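Lipoxygenase (Cyanothece sp., PDB 5EK8) probably inserts molecular oxygen into polyunsaturated fatty acids as a 9R-lipoxygenase, using a single non-heme iron. Local coordinates at residues E368-A373 against R560-H565; G504-T509 against Y513-T518. All blocks are in the same frame, centred on the assembly; numbering follows the deposited sequence.

Contact 1 (E368-A373 against R560-H565)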
loop_
_atom_site.group_PDB
_atom_site.type_symbol
_atom_site.label_atom_id
_atom_site.label_comp_id
_atom_site.label_asym_id
_atom_site.label_seq_id
_atom_site.Cartn_x
_atom_site.Cartn_y
_atom_site.Cartn_z
ATOM N N GLU A 368 -0.111 -3.223 -4.840
ATOM C CA GLU A 368 -0.697 -2.530 -5.987
ATOM C C GLU A 368 -0.876 -3.464 -7.189
ATOM O O GLU A 368 -1.864 -3.361 -7.914
ATOM C CB GLU A 368 0.141 -1.312 -6.403
ATOM C CG GLU A 368 -0.357 -0.672 -7.703
ATOM C CD GLU A 368 -0.094 0.816 -7.803
ATOM O OE1 GLU A 368 -0.603 1.440 -8.760
ATOM O OE2 GLU A 368 0.611 1.365 -6.935
ATOM N N GLN A 369 0.067 -4.385 -7.387
ATOM C CA GLN A 369 0.010 -5.300 -8.527
ATOM C C GLN A 369 -1.208 -6.213 -8.417
ATOM O O GLN A 369 -1.922 -6.460 -9.405
ATOM C CB GLN A 369 1.302 -6.122 -8.635
ATOM C CG GLN A 369 1.583 -7.083 -7.493
ATOM C CD GLN A 369 2.986 -7.681 -7.551
ATOM O OE1 GLN A 369 3.539 -7.907 -8.633
ATOM N NE2 GLN A 369 3.569 -7.935 -6.379
ATOM N N TYR A 370 -1.461 -6.683 -7.198
ATOM C CA TYR A 370 -2.624 -7.504 -6.929
ATOM C C TYR A 370 -3.892 -6.698 -7.113
ATOM O O TYR A 370 -4.891 -7.218 -7.599
ATOM C CB TYR A 370 -2.569 -8.076 -5.522
ATOM C CG TYR A 370 -1.479 -9.092 -5.337
ATOM C CD1 TYR A 370 -1.597 -10.374 -5.874
ATOM C CD2 TYR A 370 -0.334 -8.779 -4.623
ATOM C CE1 TYR A 370 -0.597 -11.315 -5.705
ATOM C CE2 TYR A 370 0.670 -9.706 -4.450
ATOM C CZ TYR A 370 0.534 -10.972 -4.992
ATOM O OH TYR A 370 1.541 -11.885 -4.801
ATOM N N ALA A 371 -3.853 -5.428 -6.721
ATOM C CA ALA A 371 -5.001 -4.548 -6.925
ATOM C C ALA A 371 -5.347 -4.430 -8.406
ATOM O O ALA A 371 -6.459 -4.769 -8.829
ATOM C CB ALA A 371 -4.734 -3.173 -6.335
ATOM N N VAL A 372 -4.382 -3.962 -9.190
ATOM C CA VAL A 372 -4.581 -3.770 -10.619
ATOM C C VAL A 372 -5.080 -5.040 -11.300
ATOM O O VAL A 372 -6.093 -5.011 -12.003
ATOM C CB VAL A 372 -3.288 -3.303 -11.310
ATOM C CG1 VAL A 372 -3.512 -3.184 -12.803
ATOM C CG2 VAL A 372 -2.827 -1.968 -10.726
ATOM N N ALA A 373 -4.386 -6.155 -11.077
ATOM C CA ALA A 373 -4.811 -7.430 -11.656
ATOM C C ALA A 373 -6.246 -7.783 -11.249
ATOM O O ALA A 373 -7.074 -8.173 -12.089
ATOM C CB ALA A 373 -3.865 -8.532 -11.243
ATOM N N ARG A 560 -5.080 -15.302 1.179
ATOM C CA ARG A 560 -4.540 -15.118 2.527
ATOM C C ARG A 560 -3.437 -14.064 2.553
ATOM O O ARG A 560 -3.418 -13.183 3.413
ATOM C CB ARG A 560 -3.988 -16.434 3.079
ATOM C CG ARG A 560 -5.022 -17.366 3.675
ATOM C CD ARG A 560 -4.343 -18.515 4.410
ATOM N NE ARG A 560 -3.567 -19.380 3.522
ATOM C CZ ARG A 560 -4.036 -20.488 2.952
ATOM N NH1 ARG A 560 -5.287 -20.872 3.170
ATOM N NH2 ARG A 560 -3.256 -21.215 2.165
ATOM N N HIS A 561 -2.513 -14.173 1.605
ATOM C CA HIS A 561 -1.391 -13.247 1.490
ATOM C C HIS A 561 -1.864 -11.797 1.319
ATOM O O HIS A 561 -1.513 -10.902 2.109
ATOM C CB HIS A 561 -0.509 -13.666 0.310
ATOM C CG HIS A 561 0.814 -12.972 0.260
ATOM N ND1 HIS A 561 1.835 -13.247 1.145
ATOM C CD2 HIS A 561 1.289 -12.017 -0.573
ATOM C CE1 HIS A 561 2.878 -12.488 0.861
ATOM N NE2 HIS A 561 2.574 -11.734 -0.182
ATOM N N ILE A 562 -2.673 -11.589 0.281
ATOM C CA ILE A 562 -3.244 -10.286 -0.032
ATOM C C ILE A 562 -3.957 -9.679 1.169
ATOM O O ILE A 562 -3.637 -8.565 1.596
ATOM C CB ILE A 562 -4.237 -10.379 -1.209
ATOM C CG1 ILE A 562 -3.506 -10.777 -2.493
ATOM C CG2 ILE A 562 -4.977 -9.056 -1.396
ATOM C CD1 ILE A 562 -4.439 -11.148 -3.635
ATOM N N ILE A 563 -4.911 -10.426 1.720
ATOM C CA ILE A 563 -5.692 -9.938 2.848
ATOM C C ILE A 563 -4.791 -9.608 4.027
ATOM O O ILE A 563 -4.966 -8.579 4.677
ATOM C CB ILE A 563 -6.760 -10.957 3.288
ATOM C CG1 ILE A 563 -7.810 -11.130 2.191
ATOM C CG2 ILE A 563 -7.433 -10.500 4.570
ATOM C CD1 ILE A 563 -8.856 -12.171 2.507
ATOM N N PHE A 564 -3.809 -10.466 4.286
ATOM C CA PHE A 564 -2.910 -10.249 5.414
ATOM C C PHE A 564 -2.160 -8.941 5.285
ATOM O O PHE A 564 -2.087 -8.166 6.240
ATOM C CB PHE A 564 -1.902 -11.386 5.561
ATOM C CG PHE A 564 -0.984 -11.226 6.744
ATOM C CD1 PHE A 564 0.253 -10.606 6.613
ATOM C CD2 PHE A 564 -1.366 -11.687 7.995
ATOM C CE1 PHE A 564 1.093 -10.458 7.705
ATOM C CE2 PHE A 564 -0.528 -11.546 9.091
ATOM C CZ PHE A 564 0.702 -10.927 8.945
ATOM N N HIS A 565 -1.601 -8.686 4.110
ATOM C CA HIS A 565 -0.775 -7.495 3.974
ATOM C C HIS A 565 -1.572 -6.209 3.775
ATOM O O HIS A 565 -1.094 -5.130 4.116
ATOM C CB HIS A 565 0.227 -7.689 2.843
ATOM C CG HIS A 565 1.309 -8.660 3.191
ATOM N ND1 HIS A 565 1.164 -10.023 3.030
ATOM C CD2 HIS A 565 2.530 -8.475 3.747
ATOM C CE1 HIS A 565 2.260 -10.631 3.446
ATOM N NE2 HIS A 565 3.104 -9.715 3.886
#
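Y370 of helix 337-377 lies with one face of its ring against the side chain of I562 on helix 549-574. Its CB already touches the isoleucine, 4.1 Å from I562 CD1. At CG the nearer partner becomes the methylene, with Y370 CG 3.9 Å from I562 CG1. The closest approach of the pair follows at the next atom, where Y370 CD1 comes to 3.7 Å from I562 CD1. I562 CG1 stands over the ring, offset toward the rim, in a CH-pi contact 22° off the ring normal and 4.1 Å from the ring centroid. With CG anti to its carbonyl carbon (chi1 -68°), the tyrosine reaches across to helix 549-574. Both helices belong to the helical body of the lipoxygenase fold, and both carry iron ligands, H364 on the first and H570 on the second; the side chains of Y370 and H364 are about 11 Å apart, and so are those of I562 and H570. At the far end of the ring, Y370 OH approaches H561 CD2 at 4.2 Å, obliquely to the imidazole and without a hydrogen bond. The imidazole of H561 instead uses NE2 to bond Q366, one turn before Y370. One turn further along helix 549-574, H565 ND1 gives a side-chain bond of 3.0 Å to H561 O, which also accepts from the backbone N of H565; the ND1 donor sits above the carbonyl plane.

Contact 2 (G504-T509 against Y513-T518)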
loop_
_atom_site.group_PDB
_atom_site.type_symbol
_atom_site.label_atom_id
_atom_site.label_comp_id
_atom_site.label_asym_id
_atom_site.label_seq_id
_atom_site.Cartn_x
_atom_site.Cartn_y
_atom_site.Cartn_z
ATOM N N GLY A 504 21.559 -6.920 -1.278
ATOM C CA GLY A 504 21.492 -5.654 -0.575
ATOM C C GLY A 504 21.299 -5.826 0.917
ATOM O O GLY A 504 21.827 -6.759 1.521
ATOM N N ILE A 505 20.520 -4.924 1.506
ATOM C CA ILE A 505 20.382 -4.839 2.956
ATOM C C ILE A 505 19.646 -6.037 3.569
ATOM O O ILE A 505 19.882 -6.389 4.726
ATOM C CB ILE A 505 19.657 -3.525 3.365
ATOM C CG1 ILE A 505 19.735 -3.317 4.881
ATOM C CG2 ILE A 505 18.209 -3.501 2.866
ATOM C CD1 ILE A 505 19.258 -1.974 5.326
ATOM N N MET A 506 18.771 -6.674 2.796
ATOM C CA MET A 506 17.969 -7.779 3.323
ATOM C C MET A 506 18.572 -9.144 3.006
ATOM O O MET A 506 17.937 -10.177 3.228
ATOM C CB MET A 506 16.533 -7.708 2.790
ATOM C CG MET A 506 15.756 -6.491 3.269
ATOM S SD MET A 506 16.014 -6.141 5.019
ATOM C CE MET A 506 15.345 -7.622 5.772
ATOM N N ALA A 507 19.798 -9.147 2.497
ATOM C CA ALA A 507 20.493 -10.394 2.211
ATOM C C ALA A 507 21.479 -10.706 3.328
ATOM O O ALA A 507 22.260 -9.849 3.736
ATOM C CB ALA A 507 21.202 -10.321 0.864
ATOM N N ASN A 508 21.425 -11.934 3.830
ATOM C CA ASN A 508 22.320 -12.367 4.894
ATOM C C ASN A 508 23.685 -12.782 4.350
ATOM O O ASN A 508 23.789 -13.666 3.494
ATOM C CB ASN A 508 21.690 -13.515 5.683
ATOM C CG ASN A 508 22.547 -13.958 6.852
ATOM O OD1 ASN A 508 23.453 -13.245 7.281
ATOM N ND2 ASN A 508 22.259 -15.143 7.377
ATOM N N THR A 509 24.729 -12.136 4.857
ATOM C CA THR A 509 26.093 -12.401 4.420
ATOM C C THR A 509 26.824 -13.227 5.471
ATOM O O THR A 509 27.928 -13.721 5.240
ATOM C CB THR A 509 26.870 -11.094 4.163
ATOM O OG1 THR A 509 26.053 -10.186 3.415
ATOM C CG2 THR A 509 28.155 -11.365 3.390
ATOM N N TYR A 513 25.190 -16.931 11.196
ATOM C CA TYR A 513 23.796 -16.623 11.485
ATOM C C TYR A 513 22.865 -16.951 10.328
ATOM O O TYR A 513 23.225 -16.796 9.163
ATOM C CB TYR A 513 23.649 -15.146 11.851
ATOM C CG TYR A 513 24.099 -14.802 13.249
ATOM C CD1 TYR A 513 23.175 -14.691 14.282
ATOM C CD2 TYR A 513 25.440 -14.580 13.540
ATOM C CE1 TYR A 513 23.566 -14.369 15.565
ATOM C CE2 TYR A 513 25.845 -14.256 14.830
ATOM C CZ TYR A 513 24.898 -14.152 15.838
ATOM O OH TYR A 513 25.271 -13.835 17.124
ATOM N N GLU A 514 21.661 -17.402 10.666
ATOM C CA GLU A 514 20.622 -17.641 9.675
ATOM C C GLU A 514 19.334 -16.974 10.135
ATOM O O GLU A 514 19.162 -16.735 11.317
ATOM C CB GLU A 514 20.403 -19.139 9.466
ATOM C CG GLU A 514 19.944 -19.484 8.066
ATOM C CD GLU A 514 20.877 -18.921 7.008
ATOM O OE1 GLU A 514 22.006 -19.445 6.874
ATOM O OE2 GLU A 514 20.482 -17.945 6.327
ATOM N N TRP A 515 18.431 -16.663 9.213
ATOM C CA TRP A 515 17.132 -16.137 9.614
ATOM C C TRP A 515 16.434 -17.152 10.520
ATOM O O TRP A 515 16.308 -18.323 10.165
ATOM C CB TRP A 515 16.273 -15.817 8.393
ATOM C CG TRP A 515 16.906 -14.835 7.447
ATOM C CD1 TRP A 515 17.466 -15.112 6.236
ATOM C CD2 TRP A 515 17.044 -13.419 7.637
ATOM N NE1 TRP A 515 17.941 -13.960 5.658
ATOM C CE2 TRP A 515 17.699 -12.908 6.499
ATOM C CE3 TRP A 515 16.678 -12.537 8.657
ATOM C CZ2 TRP A 515 17.991 -11.554 6.350
ATOM C CZ3 TRP A 515 16.972 -11.194 8.508
ATOM C CH2 TRP A 515 17.620 -10.715 7.363
ATOM N N TYR A 516 15.999 -16.708 11.692
ATOM C CA TYR A 516 15.451 -17.620 12.688
ATOM C C TYR A 516 14.151 -18.259 12.211
ATOM O O TYR A 516 13.781 -19.339 12.666
ATOM C CB TYR A 516 15.224 -16.885 14.015
ATOM C CG TYR A 516 13.857 -16.243 14.147
ATOM C CD1 TYR A 516 12.840 -16.871 14.850
ATOM C CD2 TYR A 516 13.586 -15.013 13.564
ATOM C CE1 TYR A 516 11.590 -16.292 14.968
ATOM C CE2 TYR A 516 12.340 -14.427 13.678
ATOM C CZ TYR A 516 11.346 -15.070 14.383
ATOM O OH TYR A 516 10.102 -14.495 14.500
ATOM N N ASP A 517 13.456 -17.577 11.306
ATOM C CA ASP A 517 12.207 -18.077 10.739
ATOM C C ASP A 517 12.196 -17.779 9.243
ATOM O O ASP A 517 12.545 -16.675 8.830
ATOM C CB ASP A 517 10.999 -17.432 11.434
ATOM C CG ASP A 517 9.691 -18.145 11.126
ATOM O OD1 ASP A 517 9.097 -17.875 10.060
ATOM O OD2 ASP A 517 9.253 -18.966 11.961
ATOM N N THR A 518 11.803 -18.751 8.429
ATOM C CA THR A 518 11.916 -18.592 6.980
ATOM C C THR A 518 10.580 -18.521 6.252
ATOM O O THR A 518 10.545 -18.403 5.028
ATOM C CB THR A 518 12.742 -19.739 6.355
ATOM O OG1 THR A 518 12.292 -20.997 6.874
ATOM C CG2 THR A 518 14.219 -19.563 6.668
#
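N508 and E514 mark the nearest backbone approach of the two segments, their CA atoms 7.3 Å apart. Segment 504-509 starts with a type I beta turn from G504 to A507 and then runs on as loop; segment 513-518 begins as strand 513-515, which lies at an edge of an antiparallel sheet beside strand 264-266. No backbone hydrogen bond joins the two segments, and side chains bridge them instead. N508 extends its amide toward the strand, CG anti to the backbone N (chi1 -177°), and ND2 donates to Y513 O at 2.6 Å. The acceptor lies in the amide plane, whereas the donor stands 45° out of the carbonyl plane. A second, weak bond runs from N508 ND2 to E514 OE2 at 3.5 Å, the amide and carboxylate planes being 63° apart. E514 has its stronger partner in K267, through a salt bridge, while N508 OD1 accepts from K264 and from the backbone of D510. Nearer the backbone, N508 CB meets the indole obliquely, 3.8 Å from W515 NE1. Further along the indole, W515 CZ2 comes to 3.4 Å from M506 O, and the bent methionine chain brings M506 CE to 4.2 Å from W515 CH2. Replacing N508 with a leucine would probably leave Y513 O without its amide donor and K264 without this acceptor, so that the loop is held less firmly to the strand. One amide thus serves as donor to the strand and acceptor from K264 and its own loop, while the indole packs against N508 CB and the methionine, so the join combines directed polar bonds with van der Waals contact.

Contact 1 lies in the buried helical body, its centre about 9 Å from the centre of the chain, whereas contact 2 lies at the surface, its centre about 24 Å from that point. Their centres are about 25 Å apart, and their nearest atoms, about 11 Å apart, do not touch. Along the chain, 368-373 comes first, then both segments of contact 2, and finally 560-565. Contact 1 thus pairs two iron-ligand helices distant in sequence, while contact 2 closes a short local excursion at the edge of an antiparallel sheet. Helix 337-377 still relates the two regions: it carries Y370, and its D353 touches the side chains of I505 and M506.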